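Local coordinates for HIGH affinity ribose transport protein RBSD (Bacillus subtilis, PDB 1OGD) that binds D-ribose in the cytoplasm and probably catalyses interconversion of its beta-pyranose and beta-furanose forms, working as a decamer built from two pentamers, at the interface of chains A and B and the interface of chains A and C. Residues are numbered along the deposited sequence; one frame, centred on the assembly and turned at random. Chains: chain A/B/C, HIGH affinity ribose transport protein RBSD.

Contact 1: the interface of chains A and B. Residues chain A 3-4; chain B 5, 59-63.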
loop_
_atom_site.group_PDB
_atom_site.type_symbol
_atom_site.label_atom_id
_atom_site.label_comp_id
_atom_site.label_asym_id
_atom_site.label_seq_id
_atom_site.Cartn_x
_atom_site.Cartn_y
_atom_site.Cartn_z
ATOM N N LYS A 3 -27.054 16.811 3.636
ATOM C CA LYS A 3 -28.235 17.338 4.311
ATOM C C LYS A 3 -28.690 16.538 5.523
ATOM O O LYS A 3 -28.971 17.107 6.573
ATOM C CB LYS A 3 -29.412 17.423 3.333
ATOM C CG LYS A 3 -29.331 18.538 2.312
ATOM C CD LYS A 3 -30.610 18.566 1.488
ATOM C CE LYS A 3 -30.684 19.780 0.577
ATOM N NZ LYS A 3 -31.949 19.789 -0.218
ATOM N N HIS A 4 -28.763 15.222 5.373
ATOM C CA HIS A 4 -29.251 14.355 6.436
ATOM C C HIS A 4 -28.216 13.398 7.025
ATOM O O HIS A 4 -27.122 13.228 6.481
ATOM C CB HIS A 4 -30.434 13.544 5.905
ATOM C CG HIS A 4 -31.419 14.356 5.117
ATOM N ND1 HIS A 4 -32.095 15.434 5.650
ATOM C CD2 HIS A 4 -31.836 14.252 3.831
ATOM C CE1 HIS A 4 -32.883 15.958 4.729
ATOM N NE2 HIS A 4 -32.745 15.260 3.615
ATOM N N GLY B 5 -30.378 9.690 5.499
ATOM C CA GLY B 5 -29.425 9.956 4.443
ATOM C C GLY B 5 -29.562 9.044 3.243
ATOM O O GLY B 5 -30.424 8.165 3.194
ATOM N N ALA B 59 -30.122 15.611 -5.294
ATOM C CA ALA B 59 -30.684 16.922 -4.990
ATOM C C ALA B 59 -31.338 16.918 -3.609
ATOM O O ALA B 59 -31.338 17.926 -2.901
ATOM C CB ALA B 59 -31.713 17.312 -6.065
ATOM N N GLU B 60 -31.875 15.767 -3.234
ATOM C CA GLU B 60 -32.553 15.583 -1.959
ATOM C C GLU B 60 -31.610 15.314 -0.783
ATOM O O GLU B 60 -31.950 15.594 0.366
ATOM C CB GLU B 60 -33.541 14.423 -2.092
ATOM C CG GLU B 60 -34.231 13.998 -0.805
ATOM C CD GLU B 60 -35.053 15.112 -0.178
ATOM O OE1 GLU B 60 -35.758 15.825 -0.931
ATOM O OE2 GLU B 60 -35.005 15.268 1.067
ATOM N N GLU B 61 -30.422 14.788 -1.064
ATOM C CA GLU B 61 -29.484 14.461 0.008
ATOM C C GLU B 61 -28.296 15.401 0.136
ATOM O O GLU B 61 -27.550 15.336 1.113
ATOM C CB GLU B 61 -28.959 13.042 -0.187
ATOM C CG GLU B 61 -30.020 11.961 -0.177
ATOM C CD GLU B 61 -30.810 11.922 1.115
ATOM O OE1 GLU B 61 -30.306 12.406 2.152
ATOM O OE2 GLU B 61 -31.934 11.389 1.092
ATOM N N MET B 62 -28.129 16.279 -0.841
ATOM C CA MET B 62 -27.005 17.200 -0.852
ATOM C C MET B 62 -27.441 18.656 -0.988
ATOM O O MET B 62 -28.385 18.957 -1.708
ATOM C CB MET B 62 -26.090 16.825 -2.023
ATOM C CG MET B 62 -24.904 17.728 -2.236
ATOM S SD MET B 62 -24.031 17.288 -3.755
ATOM C CE MET B 62 -23.090 18.749 -4.003
ATOM N N ALA B 63 -26.749 19.555 -0.298
ATOM C CA ALA B 63 -27.056 20.974 -0.391
ATOM C C ALA B 63 -26.340 21.501 -1.633
ATOM O O ALA B 63 -25.123 21.699 -1.625
ATOM C CB ALA B 63 -26.564 21.710 0.852
HETATM O O HOH W 1 -28.098 13.505 3.117
#
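A:Lys3 and A:His4 lie across the C-terminal end of B helix 51-61. The amide N of A:Lys3 gives a nearly straight hydrogen bond (174° at H) to B:Glu61 O, 3.0 Å away, approaching from above the carbonyl plane. With CG anti to its own carbonyl carbon (chi1 -74°) and the rest extended, the lysine chain runs alongside the backbone of B:Met62 and B:Ala63, CE 3.9 Å from B:Ala63 CA. This carries its amine NZ to a weak bond of 3.3 Å with B:Ala59 O, a placement likely to suit the negative end of the helix. The A:His4 imidazole meets B:Glu61 at its edge, CD2 lying 3.7 Å from the carboxylate carbon CD, with the two planes steeply turned. On the same ring, NE2 makes a weak bond to B:Glu60 OE2. One water joins A:His4 N (2.9 Å) to B:Glu61 O (2.8 Å) and to OE1. Behind the contact, CB of A:Lys3 sits over the centre of the A:His4 ring and backs one face. Shortening A:Lys3 to an alanine is likely to remove the weak amine link to B:Ala59 O and leave the B:Met62 and B:Ala63 backbone without the chain packed along it. Repeated with the chains exchanged, the patch pins the N-terminal segment to a neighbouring subunit.

Contact 2: the interface of chains A and C. Residues chain A 1, 7-9; chain C 29, 41, 43, 113.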
loop_
_atom_site.group_PDB
_atom_site.type_symbol
_atom_site.label_atom_id
_atom_site.label_comp_id
_atom_site.label_asym_id
_atom_site.label_seq_id
_atom_site.Cartn_x
_atom_site.Cartn_y
_atom_site.Cartn_z
ATOM N N MET A 1 -22.812 20.326 1.104
ATOM C CA MET A 1 -22.802 19.532 2.366
ATOM C C MET A 1 -23.920 18.498 2.393
ATOM O O MET A 1 -24.939 18.641 1.717
ATOM C CB MET A 1 -22.954 20.451 3.584
ATOM C CG MET A 1 -21.744 21.313 3.899
ATOM S SD MET A 1 -22.005 22.349 5.374
ATOM C CE MET A 1 -21.941 21.113 6.685
ATOM N N LEU A 7 -23.551 13.982 11.622
ATOM C CA LEU A 7 -22.626 15.025 11.184
ATOM C C LEU A 7 -21.173 14.579 10.989
ATOM O O LEU A 7 -20.496 15.047 10.074
ATOM C CB LEU A 7 -22.646 16.189 12.181
ATOM C CG LEU A 7 -21.763 17.396 11.862
ATOM C CD1 LEU A 7 -22.262 18.075 10.597
ATOM C CD2 LEU A 7 -21.785 18.375 13.032
ATOM N N ASN A 8 -20.697 13.695 11.858
ATOM C CA ASN A 8 -19.317 13.224 11.787
ATOM C C ASN A 8 -19.045 12.417 10.522
ATOM O O ASN A 8 -19.693 11.397 10.266
ATOM C CB ASN A 8 -18.984 12.389 13.021
ATOM C CG ASN A 8 -17.513 12.075 13.116
ATOM O OD1 ASN A 8 -17.036 11.102 12.524
ATOM N ND2 ASN A 8 -16.772 12.914 13.844
ATOM N N SER A 9 -18.077 12.878 9.740
ATOM C CA SER A 9 -17.729 12.220 8.489
ATOM C C SER A 9 -17.210 10.802 8.693
ATOM O O SER A 9 -17.567 9.902 7.935
ATOM C CB SER A 9 -16.709 13.061 7.718
ATOM O OG SER A 9 -15.507 13.218 8.445
ATOM N N ALA C 29 -17.941 23.328 10.539
ATOM C CA ALA C 29 -18.472 22.194 9.804
ATOM C C ALA C 29 -18.542 22.321 8.282
ATOM O O ALA C 29 -18.786 21.332 7.591
ATOM C CB ALA C 29 -19.848 21.845 10.349
ATOM N N ASP C 41 -11.944 14.638 12.160
ATOM C CA ASP C 41 -13.284 15.137 12.413
ATOM C C ASP C 41 -13.749 14.823 13.824
ATOM O O ASP C 41 -13.944 13.665 14.172
ATOM C CB ASP C 41 -14.238 14.517 11.386
ATOM C CG ASP C 41 -15.586 15.208 11.340
ATOM O OD1 ASP C 41 -16.328 14.975 10.360
ATOM O OD2 ASP C 41 -15.907 15.968 12.277
ATOM N N SER C 43 -16.556 16.395 15.158
ATOM C CA SER C 43 -17.972 16.731 15.266
ATOM C C SER C 43 -18.855 15.566 15.694
ATOM O O SER C 43 -18.600 14.414 15.351
ATOM C CB SER C 43 -18.484 17.301 13.934
ATOM O OG SER C 43 -18.565 16.293 12.941
ATOM N N ARG C 113 -11.885 19.250 12.219
ATOM C CA ARG C 113 -13.254 19.658 11.971
ATOM C C ARG C 113 -14.071 19.659 13.256
ATOM O O ARG C 113 -14.164 18.642 13.933
ATOM C CB ARG C 113 -13.897 18.718 10.948
ATOM C CG ARG C 113 -15.182 19.248 10.342
ATOM C CD ARG C 113 -15.862 18.190 9.494
ATOM N NE ARG C 113 -17.099 18.691 8.900
ATOM C CZ ARG C 113 -18.254 18.032 8.900
ATOM N NH1 ARG C 113 -18.346 16.833 9.464
ATOM N NH2 ARG C 113 -19.323 18.583 8.343
#
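Hydrogen bonds from A:Asn8 and A:Ser9 converge on C:Asp41 and its surroundings. The carboxylate oxygen OD1 of C:Asp41 takes A:Ser9 OG at 2.7 Å on its anti lone pair, while A:Ser9 N, 2.8 Å from the same OD1, comes from above the carboxylate plane. The amide nitrogen ND2 of A:Asn8 serves two backbone carbonyls: C:Ser43 O at 2.8 Å, met on a lone pair in the carbonyl plane, and C:Asp41 O, met from well above its plane. Chi1 of -170° carries the A:Asn8 amide towards chain C, and chi2 of -85° turns its plane so that both acceptors lie close to it. C:Arg113 NH1 reaches A:Leu7 O at 2.9 Å, the acceptor lying in the guanidinium plane.

A salt bridge within chain C, C:Arg113 NH1 to C:Asp41 OD1 at 2.9 Å, gives that oxygen a third donor. C:Arg113 NH2 is tied to C:Ala29 O, and C:Ser43 N and OG approach C:Asp41 OD2 from one face, so guanidinium and carboxylate are both held against turning.

Apolar contact is modest: A:Leu7 CD2 packs 3.6 Å from C:Ser43 CB, and the A:Met1 methyl CE rests near C:Ala29 O.

In the fold, A:Leu7 and A:Asn8 lead into helix 9-17, which A:Ser9 begins; the C:Asp41 carboxylate takes the first N-H of that helix, much as an N-cap would. C:Asp41 and C:Arg113 end strands 38-41 and 110-113.

Contact 3: the interface of chains A and C. Residues chain A 44, 48-49; chain C 44, 48-49.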
loop_
_atom_site.group_PDB
_atom_site.type_symbol
_atom_site.label_atom_id
_atom_site.label_comp_id
_atom_site.label_asym_id
_atom_site.label_seq_id
_atom_site.Cartn_x
_atom_site.Cartn_y
_atom_site.Cartn_z
ATOM N N LEU A 44 -11.945 15.149 23.366
ATOM C CA LEU A 44 -11.307 16.454 23.289
ATOM C C LEU A 44 -10.612 16.715 24.622
ATOM O O LEU A 44 -9.486 17.212 24.669
ATOM C CB LEU A 44 -12.359 17.537 23.009
ATOM C CG LEU A 44 -11.868 18.951 22.683
ATOM C CD1 LEU A 44 -10.870 18.906 21.537
ATOM C CD2 LEU A 44 -13.058 19.828 22.313
ATOM N N LEU A 48 -15.526 15.207 27.681
ATOM C CA LEU A 48 -16.035 15.778 26.433
ATOM C C LEU A 48 -15.468 15.063 25.201
ATOM O O LEU A 48 -14.268 15.133 24.933
ATOM C CB LEU A 48 -15.688 17.271 26.382
ATOM C CG LEU A 48 -16.047 18.114 25.152
ATOM C CD1 LEU A 48 -17.522 17.968 24.815
ATOM C CD2 LEU A 48 -15.705 19.570 25.431
ATOM N N PRO A 49 -16.327 14.367 24.433
ATOM C CA PRO A 49 -17.769 14.212 24.647
ATOM C C PRO A 49 -18.056 13.181 25.720
ATOM O O PRO A 49 -17.219 12.326 26.014
ATOM C CB PRO A 49 -18.292 13.737 23.290
ATOM C CG PRO A 49 -17.108 13.836 22.346
ATOM C CD PRO A 49 -15.913 13.654 23.218
ATOM N N LEU C 44 -19.901 15.879 16.454
ATOM C CA LEU C 44 -20.846 14.874 16.925
ATOM C C LEU C 44 -22.229 15.289 16.432
ATOM O O LEU C 44 -23.011 14.468 15.956
ATOM C CB LEU C 44 -20.821 14.798 18.453
ATOM C CG LEU C 44 -21.634 13.693 19.134
ATOM C CD1 LEU C 44 -21.254 12.337 18.567
ATOM C CD2 LEU C 44 -21.375 13.730 20.632
ATOM N N LEU C 48 -21.478 20.800 18.642
ATOM C CA LEU C 48 -20.695 19.941 19.536
ATOM C C LEU C 48 -19.649 19.131 18.755
ATOM O O LEU C 48 -19.998 18.278 17.939
ATOM C CB LEU C 48 -21.627 18.979 20.284
ATOM C CG LEU C 48 -21.214 18.395 21.644
ATOM C CD1 LEU C 48 -22.254 17.370 22.075
ATOM C CD2 LEU C 48 -19.842 17.737 21.568
ATOM N N PRO C 49 -18.354 19.401 18.984
ATOM C CA PRO C 49 -17.842 20.409 19.913
ATOM C C PRO C 49 -17.806 21.777 19.248
ATOM O O PRO C 49 -17.815 21.885 18.020
ATOM C CB PRO C 49 -16.452 19.889 20.240
ATOM C CG PRO C 49 -16.021 19.334 18.920
ATOM C CD PRO C 49 -17.253 18.565 18.470
#
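A:Leu48 and C:Leu48 both carry CG roughly anti to the backbone N, but A:Leu48 has chi2 at 53°, whereas C:Leu48 swings to chi1 -155° and chi2 -174°. With these torsions, in this RbsD/FucU family protein, CD1 of A:Leu48 meets CD2 of C:Leu48 at 4.0 Å, the two side chains sliding past each other in opposite directions. The local two-fold is therefore broken at the level of these side chains, although the interface as a whole is two-fold symmetric.

Flanking this pair are two leucine-proline contacts, one the counterpart of the other. A:Leu44 turns its CD2 methyl to the ring carbon CB of C:Pro49 at 4.0 Å, the two side chains meeting at a slant. C:Leu44 CD2 approaches A:Pro49 CB likewise, at 4.1 Å.

Each Leu44 also leans on the Leu48 of its own chain. CD2 of A:Leu44 is 4.1 Å from CD2 of A:Leu48, whereas CD2 of C:Leu44 is 4.0 Å from CD1 of C:Leu48, another sign of the different leucine conformers. Thus the leucine that touches the partner's proline also supports the leucine of the central pair.

Both prolines follow a cis peptide bond, so each Leu48-Pro49 step makes a sharp bend just before helix 51-61. All six residues lie in the two copies of the loop between strand 38-41 and that helix.

Contacts 1 and 2 have C-alpha centres about 15 Å apart and share the N-terminal segment of chain A, which touches chain B through residues 3-4 and chain C through residue 1 and residues 7-9. Contact 3 lies about 11 Å from contact 2; the loop after C strand 38-41 runs from one into the other, C:Ser43 being followed by C:Leu44. Contacts 1 and 3 are about 24 Å apart. Since both interfaces are two-fold symmetric, they probably join the two pentamers. The centre of contact 1 is about 13 Å from B:His20, the probable proton donor.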